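Aminopeptidase YwaD (Bacillus subtilis, PDB 6HC6) is a zinc aminopeptidase that releases a range of N-terminal amino acids from peptides by hydrolysis, using two zinc ions in its active site. Local coordinates at residues P95-G100 / K220-Q225; G116-E121 / G195-G200; P242-V247 / D283-F288. All coordinates share one frame; numbering follows the deposited sequence.

Interaction 1: residues P95-G100 / K220-Q225; sequences PDRLEG and KAFTNQ
Q225 OE1 is gripped by two nitrogens of R97, NE at 3.1 Å and NH2 at 3.2 Å. The setting is an antiparallel strand pair, 97-100 against 220-222, where the chain enters and leaves the sheet of the PA domain. The R97 and Q225 side chains cross at about a right angle, with guanidinium and amide planes 55° apart, and both donors reach the oxygen from the same face of the amide. R97 bends at chi3 (36°), which sets NE beside the amide oxygen. The guanidinium has a further partner near its plane, E99 OE1, in a 2.7 Å salt bridge from NH1, while F222 CB lies over one of its faces, toward the rim. Q225 is held in turn by NE2, which donates to T223 O at 3.0 Å. An alanine at Q225 would probably leave R97 NE and NH2 without this acceptor and the guanidinium freer to turn about the E99 bridge. The backbones pair alongside: F222 N reaches R97 O at 2.7 Å in an almost straight bond, and E99 and K220 form the next hydrogen-bonded pair. On the other face of the sheet L98 CD2 packs on A221 CB at 3.7 Å, and L98 also meets S117 and P119. Past the strand ends, D96 OD1 accepts from two waters, which in turn accept from Q225 N and from N224 N, the latter at 3.0 Å.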
ATOM      1  N   PRO A  95      -3.327 -13.772  -3.455  1.00 26.25           N
ATOM      2  CA  PRO A  95      -4.372 -14.204  -4.396  1.00 28.78           C
ATOM      3  C   PRO A  95      -3.899 -14.248  -5.843  1.00 30.40           C
ATOM      4  O   PRO A  95      -2.894 -13.648  -6.229  1.00 28.71           O
ATOM      5  CB  PRO A  95      -5.465 -13.145  -4.219  1.00 29.28           C
ATOM      6  CG  PRO A  95      -5.262 -12.629  -2.848  1.00 32.05           C
ATOM      7  CD  PRO A  95      -3.778 -12.617  -2.652  1.00 22.91           C
ATOM      8  N   ASP A  96      -4.662 -14.978  -6.653  1.00 30.79           N
ATOM      9  CA  ASP A  96      -4.442 -14.971  -8.089  1.00 26.93           C
ATOM     10  C   ASP A  96      -4.510 -13.546  -8.623  1.00 30.26           C
ATOM     11  O   ASP A  96      -5.224 -12.688  -8.095  1.00 30.88           O
ATOM     12  CB  ASP A  96      -5.480 -15.836  -8.805  1.00 29.77           C
ATOM     13  CG  ASP A  96      -5.420 -17.299  -8.393  1.00 40.57           C
ATOM     14  OD1 ASP A  96      -4.368 -17.752  -7.894  1.00 34.27           O
ATOM     15  OD2 ASP A  96      -6.434 -18.004  -8.595  1.00 39.51           O
ATOM     16  N   ARG A  97      -3.735 -13.300  -9.667  1.00 30.64           N
ATOM     17  CA  ARG A  97      -3.669 -11.999 -10.307  1.00 27.33           C
ATOM     18  C   ARG A  97      -4.451 -12.077 -11.609  1.00 29.05           C
ATOM     19  O   ARG A  97      -4.236 -12.993 -12.407  1.00 28.62           O
ATOM     20  CB  ARG A  97      -2.215 -11.603 -10.569  1.00 27.54           C
ATOM     21  CG  ARG A  97      -2.054 -10.292 -11.329  1.00 37.55           C
ATOM     22  CD  ARG A  97      -0.595  -9.845 -11.339  1.00 47.15           C
ATOM     23  NE  ARG A  97       0.335 -10.974 -11.424  1.00 58.36           N
ATOM     24  CZ  ARG A  97       0.956 -11.360 -12.536  1.00 60.96           C
ATOM     25  NH1 ARG A  97       0.751 -10.716 -13.679  1.00 59.04           N
ATOM     26  NH2 ARG A  97       1.786 -12.396 -12.506  1.00 65.76           N
ATOM     27  N   LEU A  98      -5.363 -11.136 -11.811  1.00 28.93           N
ATOM     28  CA  LEU A  98      -6.221 -11.130 -12.986  1.00 26.65           C
ATOM     29  C   LEU A  98      -5.773 -10.050 -13.955  1.00 31.56           C
ATOM     30  O   LEU A  98      -5.508  -8.912 -13.549  1.00 33.12           O
ATOM     31  CB  LEU A  98      -7.676 -10.880 -12.603  1.00 27.74           C
ATOM     32  CG  LEU A  98      -8.443 -11.987 -11.896  1.00 39.43           C
ATOM     33  CD1 LEU A  98      -9.670 -11.362 -11.297  1.00 46.29           C
ATOM     34  CD2 LEU A  98      -8.822 -13.072 -12.875  1.00 38.57           C
ATOM     35  N   GLU A  99      -5.706 -10.405 -15.237  1.00 28.82           N
ATOM     36  CA  GLU A  99      -5.352  -9.453 -16.274  1.00 32.17           C
ATOM     37  C   GLU A  99      -6.167  -9.758 -17.516  1.00 31.12           C
ATOM     38  O   GLU A  99      -6.562 -10.903 -17.753  1.00 29.97           O
ATOM     39  CB  GLU A  99      -3.856  -9.496 -16.602  1.00 39.18           C
ATOM     40  CG  GLU A  99      -3.034  -8.512 -15.766  1.00 54.70           C
ATOM     41  CD  GLU A  99      -1.593  -8.944 -15.592  1.00 66.69           C
ATOM     42  OE1 GLU A  99      -1.122  -8.974 -14.434  1.00 72.00           O
ATOM     43  OE2 GLU A  99      -0.931  -9.250 -16.608  1.00 67.80           O
ATOM     44  N   GLY A 100      -6.405  -8.730 -18.321  1.00 26.89           N
ATOM     45  CA  GLY A 100      -7.031  -8.984 -19.602  1.00 27.37           C
ATOM     46  C   GLY A 100      -7.532  -7.713 -20.255  1.00 25.79           C
ATOM     47  O   GLY A 100      -7.026  -6.620 -19.998  1.00 28.08           O
ATOM     48  N   LYS A 220      -7.726 -13.496 -17.653  1.00 30.58           N
ATOM     49  CA  LYS A 220      -7.009 -14.693 -17.248  1.00 28.06           C
ATOM     50  C   LYS A 220      -6.499 -14.508 -15.826  1.00 27.28           C
ATOM     51  O   LYS A 220      -6.035 -13.423 -15.460  1.00 28.67           O
ATOM     52  CB  LYS A 220      -5.848 -14.985 -18.207  1.00 35.02           C
ATOM     53  CG  LYS A 220      -4.689 -15.752 -17.586  1.00 50.33           C
ATOM     54  CD  LYS A 220      -4.243 -16.915 -18.465  1.00 61.44           C
ATOM     55  CE  LYS A 220      -2.957 -17.543 -17.943  1.00 62.30           C
ATOM     56  NZ  LYS A 220      -2.351 -18.472 -18.946  1.00 69.47           N
ATOM     57  N   ALA A 221      -6.634 -15.558 -15.018  1.00 32.47           N
ATOM     58  CA  ALA A 221      -6.120 -15.580 -13.656  1.00 30.84           C
ATOM     59  C   ALA A 221      -4.740 -16.220 -13.653  1.00 36.42           C
ATOM     60  O   ALA A 221      -4.568 -17.341 -14.139  1.00 35.01           O
ATOM     61  CB  ALA A 221      -7.060 -16.350 -12.731  1.00 30.93           C
ATOM     62  N   PHE A 222      -3.765 -15.505 -13.113  1.00 33.96           N
ATOM     63  CA  PHE A 222      -2.432 -16.055 -12.915  1.00 35.43           C
ATOM     64  C   PHE A 222      -2.352 -16.592 -11.494  1.00 33.16           C
ATOM     65  O   PHE A 222      -2.539 -15.840 -10.536  1.00 28.82           O
ATOM     66  CB  PHE A 222      -1.374 -14.987 -13.180  1.00 37.32           C
ATOM     67  CG  PHE A 222      -1.291 -14.592 -14.617  1.00 44.25           C
ATOM     68  CD1 PHE A 222      -2.162 -13.650 -15.143  1.00 43.74           C
ATOM     69  CD2 PHE A 222      -0.379 -15.207 -15.464  1.00 49.44           C
ATOM     70  CE1 PHE A 222      -2.101 -13.302 -16.482  1.00 45.60           C
ATOM     71  CE2 PHE A 222      -0.312 -14.867 -16.799  1.00 51.43           C
ATOM     72  CZ  PHE A 222      -1.174 -13.913 -17.311  1.00 48.25           C
ATOM     73  N   THR A 223      -2.109 -17.895 -11.360  1.00 34.46           N
ATOM     74  CA  THR A 223      -2.156 -18.564 -10.071  1.00 31.49           C
ATOM     75  C   THR A 223      -0.748 -18.767  -9.518  1.00 29.92           C
ATOM     76  O   THR A 223       0.252 -18.341 -10.102  1.00 32.43           O
ATOM     77  CB  THR A 223      -2.887 -19.901 -10.191  1.00 39.46           C
ATOM     78  OG1 THR A 223      -2.146 -20.772 -11.054  1.00 45.27           O
ATOM     79  CG2 THR A 223      -4.285 -19.689 -10.760  1.00 52.15           C
ATOM     80  N   ASN A 224      -0.673 -19.451  -8.373  1.00 36.75           N
ATOM     81  CA  ASN A 224       0.595 -19.700  -7.691  1.00 33.99           C
ATOM     82  C   ASN A 224       1.320 -18.403  -7.349  1.00 28.15           C
ATOM     83  O   ASN A 224       2.555 -18.372  -7.301  1.00 32.87           O
ATOM     84  CB  ASN A 224       1.521 -20.600  -8.519  1.00 46.51           C
ATOM     85  CG  ASN A 224       1.129 -22.056  -8.464  1.00 57.69           C
ATOM     86  OD1 ASN A 224       0.097 -22.414  -7.892  1.00 58.73           O
ATOM     87  ND2 ASN A 224       1.952 -22.910  -9.063  1.00 59.04           N
ATOM     88  N   GLN A 225       0.578 -17.321  -7.111  1.00 28.70           N
ATOM     89  CA  GLN A 225       1.202 -16.037  -6.816  1.00 21.83           C
ATOM     90  C   GLN A 225       1.736 -16.010  -5.396  1.00 23.34           C
ATOM     91  O   GLN A 225       1.083 -16.484  -4.464  1.00 23.32           O
ATOM     92  CB  GLN A 225       0.199 -14.897  -6.991  1.00 20.36           C
ATOM     93  CG  GLN A 225      -0.411 -14.836  -8.378  1.00 22.52           C
ATOM     94  CD  GLN A 225       0.605 -14.482  -9.442  1.00 25.37           C
ATOM     95  OE1 GLN A 225       1.008 -13.334  -9.559  1.00 25.95           O
ATOM     96  NE2 GLN A 225       0.997 -15.466 -10.247  1.00 29.26           N
TER
HETATM   97  O   HOH W   1      -2.306 -17.214  -6.335  1.00 27.15           O
HETATM   98  O   HOH W   2      -3.272 -20.034  -7.089  1.00 48.26           O

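Interaction 2: residues G116-E121 / G195-G200; sequences GSAPTE and GIPVVG
A118 and P197 meet at the tight centre of this contact, where a loop of the PA domain, 116-121, passes at nearly a right angle (89°) over the lead-in to strand 198-201. A118 O lies 3.1 Å from P197 CA, in a CA-H...O contact, and 3.3 Å from P197 CB, so one carbonyl oxygen rests on the proline's backbone and ring together. The A118 methyl points at 195-200, with CB 3.5 Å from G195 O. Between these touches runs the one direct backbone hydrogen bond between the segments, from A118 N to I196 O at 3.2 Å. It is straight at the hydrogen (176°), yet the donor stands well above the carbonyl plane; the two segments cross here and do not form a strand pair. S117 continues the close packing inward: its CB sits 3.8 Å from V198 CG2, and L189 touches the same side chain. Its OG, with chi1 at 65°, lies between the backbone N and the carbonyl carbon; there it bonds to A114 O and receives a weak hydrogen bond from V198 N. A water shares that N-H, accepting from V198 N while it donates to S117 OG and A118 O.

The contact is looser toward solvent. G195 and P119 are exposed, and the P119 ring turns from 195-200 toward A221. P197, by contrast, is buried against A172, L217 and L219. T120 marks the transition: OG1 takes a hydrogen bond from L219 N and donates to E121 O, while its side chain crosses that of P197 at about a right angle, CG2 3.9 Å from P197 CG.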
ATOM      1  N   GLY A 116      -9.589 -10.994  -6.468  1.00 31.55           N
ATOM      2  CA  GLY A 116     -10.671 -11.736  -5.860  1.00 31.86           C
ATOM      3  C   GLY A 116     -11.916 -11.883  -6.706  1.00 28.12           C
ATOM      4  O   GLY A 116     -12.922 -12.404  -6.208  1.00 31.49           O
ATOM      5  N   SER A 117     -11.898 -11.433  -7.958  1.00 27.16           N
ATOM      6  CA  SER A 117     -13.033 -11.648  -8.845  1.00 31.22           C
ATOM      7  C   SER A 117     -12.699 -12.766  -9.829  1.00 29.35           C
ATOM      8  O   SER A 117     -11.595 -13.310  -9.835  1.00 29.27           O
ATOM      9  CB  SER A 117     -13.432 -10.354  -9.561  1.00 30.78           C
ATOM     10  OG  SER A 117     -12.416  -9.888 -10.432  1.00 32.22           O
ATOM     11  N   ALA A 118     -13.690 -13.127 -10.679  1.00 27.71           N
ATOM     12  CA  ALA A 118     -13.540 -14.303 -11.521  1.00 33.10           C
ATOM     13  C   ALA A 118     -12.932 -13.954 -12.877  1.00 32.48           C
ATOM     14  O   ALA A 118     -13.163 -12.863 -13.412  1.00 31.73           O
ATOM     15  CB  ALA A 118     -14.896 -14.974 -11.731  1.00 30.88           C
ATOM     16  N   PRO A 119     -12.151 -14.867 -13.444  1.00 32.46           N
ATOM     17  CA  PRO A 119     -11.684 -14.716 -14.821  1.00 33.22           C
ATOM     18  C   PRO A 119     -12.793 -15.133 -15.775  1.00 36.02           C
ATOM     19  O   PRO A 119     -13.896 -15.475 -15.360  1.00 34.79           O
ATOM     20  CB  PRO A 119     -10.498 -15.679 -14.894  1.00 33.54           C
ATOM     21  CG  PRO A 119     -10.884 -16.784 -13.958  1.00 38.60           C
ATOM     22  CD  PRO A 119     -11.631 -16.098 -12.819  1.00 36.76           C
ATOM     23  N   THR A 120     -12.476 -15.115 -17.065  1.00 33.69           N
ATOM     24  CA  THR A 120     -13.375 -15.597 -18.102  1.00 31.68           C
ATOM     25  C   THR A 120     -12.793 -16.843 -18.750  1.00 39.80           C
ATOM     26  O   THR A 120     -11.642 -17.221 -18.519  1.00 47.84           O
ATOM     27  CB  THR A 120     -13.614 -14.534 -19.184  1.00 29.63           C
ATOM     28  OG1 THR A 120     -12.394 -14.300 -19.901  1.00 32.05           O
ATOM     29  CG2 THR A 120     -14.122 -13.228 -18.579  1.00 29.67           C
ATOM     30  N   GLU A 121     -13.603 -17.479 -19.586  1.00 32.70           N
ATOM     31  CA  GLU A 121     -13.054 -18.489 -20.465  1.00 43.22           C
ATOM     32  C   GLU A 121     -12.172 -17.813 -21.508  1.00 46.72           C
ATOM     33  O   GLU A 121     -12.298 -16.615 -21.776  1.00 43.73           O
ATOM     34  CB  GLU A 121     -14.175 -19.289 -21.115  1.00 55.44           C
ATOM     35  CG  GLU A 121     -15.216 -19.762 -20.119  1.00 66.29           C
ATOM     36  CD  GLU A 121     -15.597 -21.208 -20.322  1.00 81.00           C
ATOM     37  OE1 GLU A 121     -14.992 -22.078 -19.656  1.00 82.69           O
ATOM     38  OE2 GLU A 121     -16.502 -21.472 -21.144  1.00 87.54           O
ATOM     39  N   GLY A 195     -17.985 -13.862  -7.459  1.00 32.45           N
ATOM     40  CA  GLY A 195     -18.029 -14.998  -8.357  1.00 35.89           C
ATOM     41  C   GLY A 195     -18.122 -14.676  -9.826  1.00 35.22           C
ATOM     42  O   GLY A 195     -18.161 -15.594 -10.652  1.00 38.90           O
ATOM     43  N   ILE A 196     -18.162 -13.400 -10.181  1.00 33.84           N
ATOM     44  CA  ILE A 196     -18.180 -12.978 -11.579  1.00 31.32           C
ATOM     45  C   ILE A 196     -17.005 -12.033 -11.784  1.00 30.04           C
ATOM     46  O   ILE A 196     -16.415 -11.537 -10.809  1.00 30.87           O
ATOM     47  CB  ILE A 196     -19.531 -12.328 -11.965  1.00 32.72           C
ATOM     48  CG1 ILE A 196     -19.873 -11.165 -11.031  1.00 32.73           C
ATOM     49  CG2 ILE A 196     -20.639 -13.362 -11.923  1.00 32.71           C
ATOM     50  CD1 ILE A 196     -21.151 -10.435 -11.431  1.00 35.08           C
ATOM     51  N   PRO A 197     -16.608 -11.789 -13.034  1.00 28.13           N
ATOM     52  CA  PRO A 197     -15.542 -10.808 -13.282  1.00 26.78           C
ATOM     53  C   PRO A 197     -15.957  -9.419 -12.828  1.00 24.76           C
ATOM     54  O   PRO A 197     -17.121  -9.031 -12.954  1.00 24.88           O
ATOM     55  CB  PRO A 197     -15.352 -10.862 -14.801  1.00 27.06           C
ATOM     56  CG  PRO A 197     -15.909 -12.187 -15.226  1.00 30.01           C
ATOM     57  CD  PRO A 197     -17.021 -12.488 -14.263  1.00 28.58           C
ATOM     58  N   VAL A 198     -14.993  -8.677 -12.273  1.00 23.96           N
ATOM     59  CA  VAL A 198     -15.172  -7.284 -11.874  1.00 24.52           C
ATOM     60  C   VAL A 198     -13.972  -6.496 -12.388  1.00 28.12           C
ATOM     61  O   VAL A 198     -12.831  -6.794 -12.018  1.00 27.42           O
ATOM     62  CB  VAL A 198     -15.290  -7.123 -10.350  1.00 24.27           C
ATOM     63  CG1 VAL A 198     -15.531  -5.660  -9.998  1.00 28.12           C
ATOM     64  CG2 VAL A 198     -16.395  -8.030  -9.761  1.00 25.95           C
ATOM     65  N   VAL A 199     -14.219  -5.489 -13.225  1.00 23.62           N
ATOM     66  CA  VAL A 199     -13.133  -4.683 -13.778  1.00 22.04           C
ATOM     67  C   VAL A 199     -13.470  -3.206 -13.641  1.00 25.49           C
ATOM     68  O   VAL A 199     -14.637  -2.811 -13.576  1.00 25.56           O
ATOM     69  CB  VAL A 199     -12.815  -5.020 -15.259  1.00 23.63           C
ATOM     70  CG1 VAL A 199     -12.539  -6.522 -15.443  1.00 23.29           C
ATOM     71  CG2 VAL A 199     -13.922  -4.517 -16.195  1.00 22.35           C
ATOM     72  N   GLY A 200     -12.432  -2.387 -13.587  1.00 23.05           N
ATOM     73  CA  GLY A 200     -12.587  -0.942 -13.534  1.00 23.35           C
ATOM     74  C   GLY A 200     -12.004  -0.323 -14.789  1.00 24.16           C
ATOM     75  O   GLY A 200     -10.994  -0.800 -15.309  1.00 24.43           O
TER
HETATM   76  O   HOH W   3     -12.416 -10.212 -12.871  1.00 45.86           O

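Interaction 3: residues P242-V247 / D283-F288; sequences PDIVYV and DKEIRF
Strands 244-247 and 285-288 form a buried parallel pair inside the main sheet of the M28 peptidase domain, their directions 22° apart. I244 faces E285, and V245, Y246 and V247 follow opposite I286, R287 and F288. The backbone ladder alternates between the strands: D243 O accepts from E285 N, V245 N gives to E285 O at 2.8 Å, and V245 O then accepts from R287 N.

On one face charge is packed among apolar groups. R287 reaches E285 OE1 side-on with NE at 2.7 Å and NH2 at 2.9 Å, both from above the carboxylate plane. I244 CD1 lies over one face of the guanidinium, 3.6 Å from NH2, and the Y246 side chain lies beside that of R287, its CE1 near R287 CD, ring and guanidinium planes 84° apart. E312 and Y304 bind R287 NH1, whereas K235 and R315 pair with E285 OE2, so the buried charges are probably largely balanced. On the other face V247 CB touches F288 CD2 at 3.7 Å, and both side chains pack on M270 of helix 260-277. This is a beta-alpha-beta unit, whose first strand ends at the zinc ligand H250 and whose connecting helix carries another, D262.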
ATOM      1  N   PRO A 242      15.051  -9.497  24.480  1.00 34.32           N
ATOM      2  CA  PRO A 242      14.969  -8.031  24.410  1.00 38.34           C
ATOM      3  C   PRO A 242      13.620  -7.540  23.896  1.00 35.79           C
ATOM      4  O   PRO A 242      12.897  -8.240  23.184  1.00 32.59           O
ATOM      5  CB  PRO A 242      16.089  -7.663  23.429  1.00 40.51           C
ATOM      6  CG  PRO A 242      16.238  -8.880  22.560  1.00 28.52           C
ATOM      7  CD  PRO A 242      15.978 -10.050  23.476  1.00 40.86           C
ATOM      8  N   ASP A 243      13.294  -6.298  24.262  1.00 29.71           N
ATOM      9  CA  ASP A 243      12.150  -5.618  23.664  1.00 30.98           C
ATOM     10  C   ASP A 243      12.394  -5.433  22.168  1.00 27.43           C
ATOM     11  O   ASP A 243      13.518  -5.161  21.742  1.00 28.24           O
ATOM     12  CB  ASP A 243      11.930  -4.259  24.331  1.00 33.26           C
ATOM     13  CG  ASP A 243      11.502  -4.374  25.788  1.00 46.62           C
ATOM     14  OD1 ASP A 243      10.940  -5.422  26.174  1.00 40.28           O
ATOM     15  OD2 ASP A 243      11.744  -3.413  26.552  1.00 44.96           O
ATOM     16  N   ILE A 244      11.344  -5.589  21.368  1.00 24.40           N
ATOM     17  CA  ILE A 244      11.453  -5.515  19.913  1.00 22.31           C
ATOM     18  C   ILE A 244      10.887  -4.195  19.415  1.00 27.49           C
ATOM     19  O   ILE A 244       9.765  -3.812  19.778  1.00 24.94           O
ATOM     20  CB  ILE A 244      10.733  -6.687  19.227  1.00 23.21           C
ATOM     21  CG1 ILE A 244      11.310  -8.015  19.682  1.00 24.39           C
ATOM     22  CG2 ILE A 244      10.908  -6.593  17.725  1.00 24.21           C
ATOM     23  CD1 ILE A 244      10.338  -9.148  19.494  1.00 27.03           C
ATOM     24  N   VAL A 245      11.646  -3.526  18.545  1.00 23.90           N
ATOM     25  CA  VAL A 245      11.225  -2.305  17.862  1.00 20.40           C
ATOM     26  C   VAL A 245      11.203  -2.606  16.369  1.00 21.61           C
ATOM     27  O   VAL A 245      12.163  -3.183  15.841  1.00 25.56           O
ATOM     28  CB  VAL A 245      12.183  -1.141  18.186  1.00 22.35           C
ATOM     29  CG1 VAL A 245      11.920   0.090  17.294  1.00 22.49           C
ATOM     30  CG2 VAL A 245      12.114  -0.791  19.671  1.00 30.14           C
ATOM     31  N   TYR A 246      10.097  -2.282  15.702  1.00 18.13           N
ATOM     32  CA  TYR A 246       9.932  -2.559  14.285  1.00 20.45           C
ATOM     33  C   TYR A 246       9.980  -1.257  13.492  1.00 22.21           C
ATOM     34  O   TYR A 246       9.255  -0.313  13.811  1.00 23.38           O
ATOM     35  CB  TYR A 246       8.596  -3.270  14.019  1.00 19.42           C
ATOM     36  CG  TYR A 246       8.368  -4.539  14.827  1.00 23.54           C
ATOM     37  CD1 TYR A 246       8.670  -5.790  14.295  1.00 19.96           C
ATOM     38  CD2 TYR A 246       7.801  -4.485  16.093  1.00 20.43           C
ATOM     39  CE1 TYR A 246       8.439  -6.935  14.998  1.00 18.91           C
ATOM     40  CE2 TYR A 246       7.558  -5.637  16.806  1.00 20.91           C
ATOM     41  CZ  TYR A 246       7.886  -6.860  16.254  1.00 23.94           C
ATOM     42  OH  TYR A 246       7.667  -8.020  16.948  1.00 25.35           O
ATOM     43  N   VAL A 247      10.825  -1.205  12.465  1.00 17.28           N
ATOM     44  CA  VAL A 247      10.875  -0.077  11.533  1.00 17.12           C
ATOM     45  C   VAL A 247      10.543  -0.640  10.161  1.00 19.07           C
ATOM     46  O   VAL A 247      11.254  -1.530   9.670  1.00 17.20           O
ATOM     47  CB  VAL A 247      12.248   0.617  11.525  1.00 20.32           C
ATOM     48  CG1 VAL A 247      12.197   1.859  10.617  1.00 19.05           C
ATOM     49  CG2 VAL A 247      12.656   1.000  12.933  1.00 22.64           C
ATOM     50  N   ASP A 283      19.939  -1.949  23.599  1.00 33.50           N
ATOM     51  CA  ASP A 283      19.468  -3.181  24.217  1.00 33.97           C
ATOM     52  C   ASP A 283      18.159  -3.670  23.614  1.00 37.38           C
ATOM     53  O   ASP A 283      17.667  -4.738  24.005  1.00 33.49           O
ATOM     54  CB  ASP A 283      19.305  -2.994  25.727  1.00 39.04           C
ATOM     55  CG  ASP A 283      20.643  -2.796  26.440  1.00 48.30           C
ATOM     56  OD1 ASP A 283      21.675  -3.308  25.952  1.00 50.09           O
ATOM     57  OD2 ASP A 283      20.656  -2.139  27.499  1.00 48.97           O
ATOM     58  N   LYS A 284      17.582  -2.917  22.687  1.00 31.78           N
ATOM     59  CA  LYS A 284      16.420  -3.379  21.946  1.00 28.61           C
ATOM     60  C   LYS A 284      16.845  -4.244  20.768  1.00 32.09           C
ATOM     61  O   LYS A 284      17.933  -4.083  20.206  1.00 37.44           O
ATOM     62  CB  LYS A 284      15.592  -2.202  21.426  1.00 28.67           C
ATOM     63  CG  LYS A 284      15.396  -1.091  22.425  1.00 37.56           C
ATOM     64  CD  LYS A 284      14.366  -1.469  23.480  1.00 37.92           C
ATOM     65  CE  LYS A 284      14.040  -0.274  24.369  1.00 41.20           C
ATOM     66  NZ  LYS A 284      13.099  -0.627  25.459  1.00 36.05           N
ATOM     67  N   GLU A 285      15.965  -5.162  20.388  1.00 26.50           N
ATOM     68  CA  GLU A 285      16.078  -5.861  19.117  1.00 27.86           C
ATOM     69  C   GLU A 285      15.338  -5.043  18.069  1.00 28.12           C
ATOM     70  O   GLU A 285      14.132  -4.814  18.197  1.00 26.90           O
ATOM     71  CB  GLU A 285      15.498  -7.271  19.211  1.00 26.73           C
ATOM     72  CG  GLU A 285      15.550  -8.023  17.884  1.00 30.65           C
ATOM     73  CD  GLU A 285      15.022  -9.441  17.981  1.00 32.95           C
ATOM     74  OE1 GLU A 285      14.584  -9.997  16.947  1.00 30.27           O
ATOM     75  OE2 GLU A 285      15.045  -9.999  19.094  1.00 36.24           O
ATOM     76  N   ILE A 286      16.050  -4.571  17.052  1.00 23.02           N
ATOM     77  CA  ILE A 286      15.442  -3.715  16.040  1.00 23.43           C
ATOM     78  C   ILE A 286      15.273  -4.521  14.761  1.00 24.73           C
ATOM     79  O   ILE A 286      16.245  -5.047  14.208  1.00 25.94           O
ATOM     80  CB  ILE A 286      16.265  -2.447  15.789  1.00 20.45           C
ATOM     81  CG1 ILE A 286      16.580  -1.760  17.116  1.00 28.63           C
ATOM     82  CG2 ILE A 286      15.479  -1.515  14.887  1.00 21.23           C
ATOM     83  CD1 ILE A 286      17.546  -0.598  16.976  1.00 36.87           C
ATOM     84  N   ARG A 287      14.037  -4.624  14.297  1.00 20.89           N
ATOM     85  CA  ARG A 287      13.721  -5.351  13.077  1.00 25.21           C
ATOM     86  C   ARG A 287      13.333  -4.339  12.010  1.00 25.73           C
ATOM     87  O   ARG A 287      12.320  -3.640  12.140  1.00 21.85           O
ATOM     88  CB  ARG A 287      12.602  -6.356  13.326  1.00 22.07           C
ATOM     89  CG  ARG A 287      12.933  -7.307  14.455  1.00 20.93           C
ATOM     90  CD  ARG A 287      11.934  -8.434  14.535  1.00 19.75           C
ATOM     91  NE  ARG A 287      12.283  -9.358  15.613  1.00 24.15           N
ATOM     92  CZ  ARG A 287      11.513 -10.361  16.019  1.00 27.10           C
ATOM     93  NH1 ARG A 287      10.338 -10.575  15.438  1.00 25.12           N
ATOM     94  NH2 ARG A 287      11.914 -11.149  17.006  1.00 28.65           N
ATOM     95  N   PHE A 288      14.147  -4.247  10.964  1.00 21.31           N
ATOM     96  CA  PHE A 288      13.814  -3.423   9.809  1.00 17.84           C
ATOM     97  C   PHE A 288      13.125  -4.311   8.789  1.00 18.72           C
ATOM     98  O   PHE A 288      13.672  -5.342   8.382  1.00 20.72           O
ATOM     99  CB  PHE A 288      15.057  -2.782   9.207  1.00 19.17           C
ATOM    100  CG  PHE A 288      15.810  -1.918  10.164  1.00 19.34           C
ATOM    101  CD1 PHE A 288      16.798  -2.460  10.975  1.00 23.21           C
ATOM    102  CD2 PHE A 288      15.512  -0.569  10.281  1.00 19.83           C
ATOM    103  CE1 PHE A 288      17.502  -1.666  11.870  1.00 24.33           C
ATOM    104  CE2 PHE A 288      16.213   0.229  11.187  1.00 20.54           C
ATOM    105  CZ  PHE A 288      17.209  -0.324  11.973  1.00 25.08           C
TER
HETATM  106  O   HOH W   4      15.448  -4.868  25.631  1.00 31.11           O

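Overall arrangement
Interactions 1 and 2 belong to the same PA-domain sheet and touch through apolar packing, with centres 11 Å apart. Along the chain, interaction 2 is nested within the loop that interaction 1 closes, so the paired strands 97-104 and 214-222 mark the entry and exit of that inserted module. Interaction 3 comes afterwards, in the separate eight-stranded sheet of the peptidase domain, with its centre about 36 Å from that of interaction 1 and 42 Å from that of interaction 2. Interaction 1 lies near the zinc site: the P95 side chain is about 11 Å from that of E295, a zinc ligand.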